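PDB 7MIQ: glutathione S-transferase from Vibrio parahaemolyticus, which transfers glutathione to electrophilic substrates as a Gtt2-class glutathione S-transferase with a thioredoxin-like N-terminal domain. Local coordinates for the interface of chains A and B. Coordinates in Å, arbitrary orientation; residue numbers count along the deposited sequence, not the author numbering. Chains: chain A/B, Glutathione S-transferase.

Contact 1: the interface of chains A and B. Residues chain A 57, 61-63, 68, 72; chain B 89, 92, 96.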
# COMPACT_ATOMS: atom_id res chain seq x y z
N LEU A 57 16.00 -15.55 1.30
CA LEU A 57 17.25 -15.21 1.97
C LEU A 57 18.13 -16.45 2.13
O LEU A 57 17.68 -17.58 1.95
CB LEU A 57 16.96 -14.58 3.34
CG LEU A 57 15.99 -13.41 3.35
CD1 LEU A 57 15.91 -12.78 4.73
CD2 LEU A 57 16.38 -12.38 2.30
N THR A 61 14.39 -17.80 4.70
CA THR A 61 13.24 -16.91 4.87
C THR A 61 12.81 -16.36 3.52
O THR A 61 13.64 -15.99 2.68
CB THR A 61 13.62 -15.76 5.81
OG1 THR A 61 14.17 -16.29 7.02
CG2 THR A 61 12.39 -14.91 6.13
N THR A 62 11.50 -16.29 3.29
CA THR A 62 10.96 -15.73 2.05
C THR A 62 10.19 -14.44 2.31
O THR A 62 9.51 -14.31 3.33
CB THR A 62 10.06 -16.72 1.31
OG1 THR A 62 8.99 -17.15 2.16
CG2 THR A 62 10.87 -17.93 0.84
N ILE A 63 10.31 -13.51 1.37
CA ILE A 63 9.64 -12.21 1.41
C ILE A 63 8.93 -12.03 0.08
O ILE A 63 9.56 -12.14 -0.98
CB ILE A 63 10.64 -11.06 1.65
CG1 ILE A 63 11.38 -11.26 2.98
CG2 ILE A 63 9.92 -9.71 1.62
CD1 ILE A 63 12.60 -10.37 3.14
N ALA A 68 8.04 -4.72 -0.46
CA ALA A 68 8.71 -5.31 0.70
C ALA A 68 10.06 -5.90 0.32
O ALA A 68 11.03 -5.82 1.08
CB ALA A 68 7.81 -6.36 1.34
N TYR A 72 13.85 -4.60 1.76
CA TYR A 72 14.93 -5.45 2.26
C TYR A 72 16.21 -5.24 1.45
O TYR A 72 17.30 -5.09 2.01
CB TYR A 72 14.52 -6.92 2.23
CG TYR A 72 15.54 -7.82 2.91
CD1 TYR A 72 16.63 -8.32 2.21
CD2 TYR A 72 15.41 -8.14 4.25
CE1 TYR A 72 17.57 -9.13 2.84
CE2 TYR A 72 16.34 -8.95 4.89
CZ TYR A 72 17.42 -9.44 4.17
OH TYR A 72 18.34 -10.24 4.80
N LEU B 89 15.09 -7.49 8.73
CA LEU B 89 14.12 -8.50 8.32
C LEU B 89 12.71 -8.13 8.76
O LEU B 89 11.76 -8.23 7.98
CB LEU B 89 14.51 -9.87 8.89
CG LEU B 89 13.54 -11.01 8.56
CD1 LEU B 89 13.34 -11.11 7.05
CD2 LEU B 89 14.05 -12.34 9.11
N ALA B 92 11.05 -5.58 6.53
CA ALA B 92 10.55 -6.14 5.28
C ALA B 92 9.31 -7.00 5.51
O ALA B 92 8.39 -7.02 4.69
CB ALA B 92 11.64 -6.94 4.58
N MET B 96 5.63 -6.47 4.01
CA MET B 96 4.95 -7.55 3.30
C MET B 96 3.57 -7.81 3.87
O MET B 96 2.57 -7.82 3.15
CB MET B 96 5.80 -8.82 3.36
CG MET B 96 5.06 -10.08 2.95
SD MET B 96 6.08 -11.56 3.07
CE MET B 96 6.61 -11.52 4.77
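B:Leu89 pushes one methyl, CD1, into a group of apolar side chains on chain A. Its CG lies anti to the backbone N (chi1 179°), and this carries the branch away from helix B 88-114 toward the N-terminal domain of the partner. A:Leu57 crosses it obliquely, and the two CD1 methyls are 3.8 Å apart. A:Thr61 comes tip to tip, with its methyl CG2 4.0 Å from B:Leu89 CD1. A:Ile63 also slants across the leucine. Its terminal CD1 touches two partners, 3.8 Å from B:Ala92 CB and 4.1 Å from B:Leu89 CD1.

B:Ala92, one helical turn further on, is small enough for close approach of helix A 66-76. Its CB methyl sits 3.7 Å from A:Tyr72 CB, at the root of the tyrosine side chain. A:Ala68, one turn before A:Tyr72, points its CB at the backbone of B 88-114. That methyl is 3.4 Å from B:Met96 N and 3.5 Å from B:Ala92 O. B:Met96 keeps CG anti to its backbone N (chi1 166°) and runs straight on, which lays SD 4.0 Å from A:Ile63 CA, beside strand A 62-64; the bend at chi3 turns only CE.

The contact is apolar and rests on methyl groups packed against each other and against backbone. It seats the start of helix B 88-114 against the thioredoxin-like domain of chain A in the two-fold dimer of the assembly, the form usual for GSTs, and so likely contributes to subunit association.

Contact 2: the interface of chains A and B. Residues chain A 92, 96, 100; chain B 48, 62-65, 68.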
# COMPACT_ATOMS: atom_id res chain seq x y z
N ALA A 92 8.22 10.28 4.73
CA ALA A 92 6.77 10.36 4.84
C ALA A 92 6.13 10.72 3.50
O ALA A 92 5.07 10.19 3.15
CB ALA A 92 6.37 11.37 5.91
N MET A 96 3.47 8.60 1.40
CA MET A 96 2.22 9.20 0.95
C MET A 96 2.03 9.04 -0.56
O MET A 96 1.00 8.53 -1.02
CB MET A 96 2.18 10.68 1.34
CG MET A 96 1.08 11.47 0.64
SD MET A 96 1.04 13.21 1.12
CE MET A 96 2.67 13.77 0.61
N VAL A 100 -0.65 6.82 -2.94
CA VAL A 100 -1.54 7.51 -3.88
C VAL A 100 -1.37 6.94 -5.28
O VAL A 100 -2.35 6.59 -5.95
CB VAL A 100 -1.29 9.03 -3.84
CG1 VAL A 100 -1.99 9.71 -5.00
CG2 VAL A 100 -1.76 9.61 -2.52
N VAL B 48 -3.55 15.51 -0.80
CA VAL B 48 -3.26 14.91 -2.10
C VAL B 48 -4.30 13.87 -2.47
O VAL B 48 -4.76 13.81 -3.62
CB VAL B 48 -1.83 14.33 -2.10
CG1 VAL B 48 -1.64 13.35 -3.25
CG2 VAL B 48 -0.83 15.47 -2.19
N THR B 62 1.74 19.42 4.16
CA THR B 62 0.72 18.48 4.60
C THR B 62 1.08 17.07 4.17
O THR B 62 1.63 16.86 3.09
CB THR B 62 -0.66 18.84 4.06
OG1 THR B 62 -0.63 18.87 2.63
CG2 THR B 62 -1.11 20.20 4.58
N ILE B 63 0.77 16.10 5.04
CA ILE B 63 0.96 14.68 4.75
C ILE B 63 -0.38 13.99 4.93
O ILE B 63 -0.98 14.06 6.01
CB ILE B 63 2.02 14.05 5.67
CG1 ILE B 63 3.35 14.80 5.55
CG2 ILE B 63 2.19 12.57 5.35
CD1 ILE B 63 4.39 14.38 6.56
N CYS B 64 -0.87 13.35 3.87
CA CYS B 64 -2.06 12.51 3.92
C CYS B 64 -1.64 11.04 3.82
O CYS B 64 -0.45 10.73 3.74
CB CYS B 64 -3.05 12.89 2.82
SG CYS B 64 -2.53 12.48 1.14
N GLU B 65 -2.64 10.15 3.83
CA GLU B 65 -2.49 8.69 3.95
C GLU B 65 -2.15 8.31 5.38
O GLU B 65 -1.12 8.75 5.92
CB GLU B 65 -1.43 8.13 2.99
CG GLU B 65 -1.83 8.17 1.52
CD GLU B 65 -3.03 7.28 1.22
OE1 GLU B 65 -3.15 6.21 1.85
OE2 GLU B 65 -3.85 7.66 0.36
N ALA B 68 1.36 6.90 6.00
CA ALA B 68 2.40 7.92 5.83
C ALA B 68 2.47 8.83 7.05
O ALA B 68 3.57 9.22 7.48
CB ALA B 68 2.13 8.74 4.57
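A:Met96 inserts its side chain against B:Cys64 in the thioredoxin-like glutathione-binding domain of chain B. In the GST family the turn between strand B 62-63 and helix B 66-76 commonly holds the glutathione gamma-glutamyl group. The methionine leaves helix A 88-114 with CG anti to its backbone N (chi1 166°).

CB lies 3.6 Å from B:Cys64 O and also packs on the methyl CB of B:Ala68, near the start of helix B 66-76. CG comes next and packs over the backbone of B:Cys64, 3.5 Å from the carbonyl O. The thiol sulphur SG of B:Cys64 is also near this methylene. SD then meets two atoms of the same cysteine. B:Cys64 N gives it a weak hydrogen bond of 3.4 Å, nearly straight at the hydrogen (165°). B:Cys64 SG is 3.6 Å from A:Met96 SD, in van der Waals contact. A turn at chi3 (61°) swings CE away toward B:Thr62, where the methyl lies 4.1 Å from the carbonyl O.

A:Val100, one turn along the helix, meets B:Val48 through its CG2, 3.8 Å from B:Val48 CG1. B:Glu65 meets the helix backbone, with its CG 3.8 Å from A:Met96 O.

Contact 3: the interface of chains A and B. Residues chain A 72, 75-76; chain B 88-89, 91.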
# COMPACT_ATOMS: atom_id res chain seq x y z
N TYR A 72 13.85 -4.60 1.76
CA TYR A 72 14.93 -5.45 2.26
C TYR A 72 16.21 -5.24 1.45
O TYR A 72 17.30 -5.09 2.01
CB TYR A 72 14.52 -6.92 2.23
CG TYR A 72 15.54 -7.82 2.91
CD1 TYR A 72 16.63 -8.32 2.21
CD2 TYR A 72 15.41 -8.14 4.25
CE1 TYR A 72 17.57 -9.13 2.84
CE2 TYR A 72 16.34 -8.95 4.89
CZ TYR A 72 17.42 -9.44 4.17
OH TYR A 72 18.34 -10.24 4.80
N GLU A 75 18.39 -2.20 2.24
CA GLU A 75 19.31 -2.35 3.36
C GLU A 75 20.37 -3.40 3.09
O GLU A 75 21.45 -3.34 3.70
CB GLU A 75 18.53 -2.71 4.63
CG GLU A 75 17.55 -1.64 5.06
CD GLU A 75 16.91 -1.94 6.39
OE1 GLU A 75 17.64 -2.28 7.34
OE2 GLU A 75 15.67 -1.85 6.50
N ALA A 76 20.10 -4.35 2.19
CA ALA A 76 21.08 -5.39 1.89
C ALA A 76 22.25 -4.85 1.07
O ALA A 76 23.38 -5.30 1.24
CB ALA A 76 20.41 -6.55 1.16
N GLN B 88 16.20 -5.24 10.14
CA GLN B 88 16.05 -5.24 8.68
C GLN B 88 15.00 -6.25 8.23
O GLN B 88 14.12 -5.93 7.43
CB GLN B 88 17.40 -5.54 8.03
CG GLN B 88 17.35 -5.74 6.51
CD GLN B 88 18.70 -6.17 5.95
OE1 GLN B 88 19.68 -6.27 6.69
NE2 GLN B 88 18.75 -6.43 4.65
N LEU B 89 15.09 -7.49 8.73
CA LEU B 89 14.12 -8.50 8.32
C LEU B 89 12.71 -8.13 8.76
O LEU B 89 11.76 -8.23 7.98
CB LEU B 89 14.51 -9.87 8.89
CG LEU B 89 13.54 -11.01 8.56
CD1 LEU B 89 13.34 -11.11 7.05
CD2 LEU B 89 14.05 -12.34 9.11
N ARG B 91 11.48 -5.22 9.27
CA ARG B 91 10.98 -4.10 8.48
C ARG B 91 10.41 -4.58 7.15
O ARG B 91 9.38 -4.08 6.68
CB ARG B 91 12.08 -3.07 8.26
CG ARG B 91 12.33 -2.19 9.49
CD ARG B 91 13.27 -1.02 9.20
NE ARG B 91 14.67 -1.43 9.11
CZ ARG B 91 15.45 -1.64 10.16
NH1 ARG B 91 15.00 -1.53 11.40
NH2 ARG B 91 16.73 -1.96 9.96
O HOH W 1 14.18 -4.06 5.37
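The C-terminal end of helix A 66-76 meets the first turn of helix B 88-114 in a polar contact at the GST dimer interface. A:Glu75 and B:Arg91 form a two-pronged salt bridge. The arginine presents NE and NH2 side-on, one to each carboxylate oxygen. B:Arg91 NH2 bonds A:Glu75 OE1 at 2.8 Å, and B:Arg91 NE bonds A:Glu75 OE2 at 2.8 Å. Both bonds are almost straight, and both oxygens are met on the syn side. The two flat groups are nearly coplanar, 17° apart. Paired in this way, the bonds fix the rotation of the carboxylate.

B:Gln88 reaches across with an extended chain, its CG anti to the backbone N. This brings NE2 over one face of the A:Tyr72 ring, 3.3 Å above its centre, with the amide plane tilted 32° against the ring. B:Gln88 NE2 also donates to the backbone carbonyl A:Tyr72 O at 3.3 Å, in a clearly bent bond (135° at the hydrogen). Water 1 adds a bridge, lying 2.9 Å from A:Glu75 OE2 and 2.8 Å from the backbone B:Gln88 O. The site gives the dimer a charged and directional tie between the two helices.

Contact 1 and contact 3 are neighbours, with C-alpha centres about 7 Å apart, and they share A:Tyr72 and B:Leu89. Together they form one continuous surface, apolar in contact 1 and polar in contact 3. The C-alpha centre of contact 2 is about 25 Å from that of contact 1 and about 23 Å from that of contact 3. Contact 2 largely repeats contact 1 with the chains exchanged, shifted along helix 88-114 to Val100: Ala92 and Met96 on one subunit face Ile63 and Ala68 on the other. Equivalent patches thus recur on both sides of the two-fold axis and would share in holding the dimer.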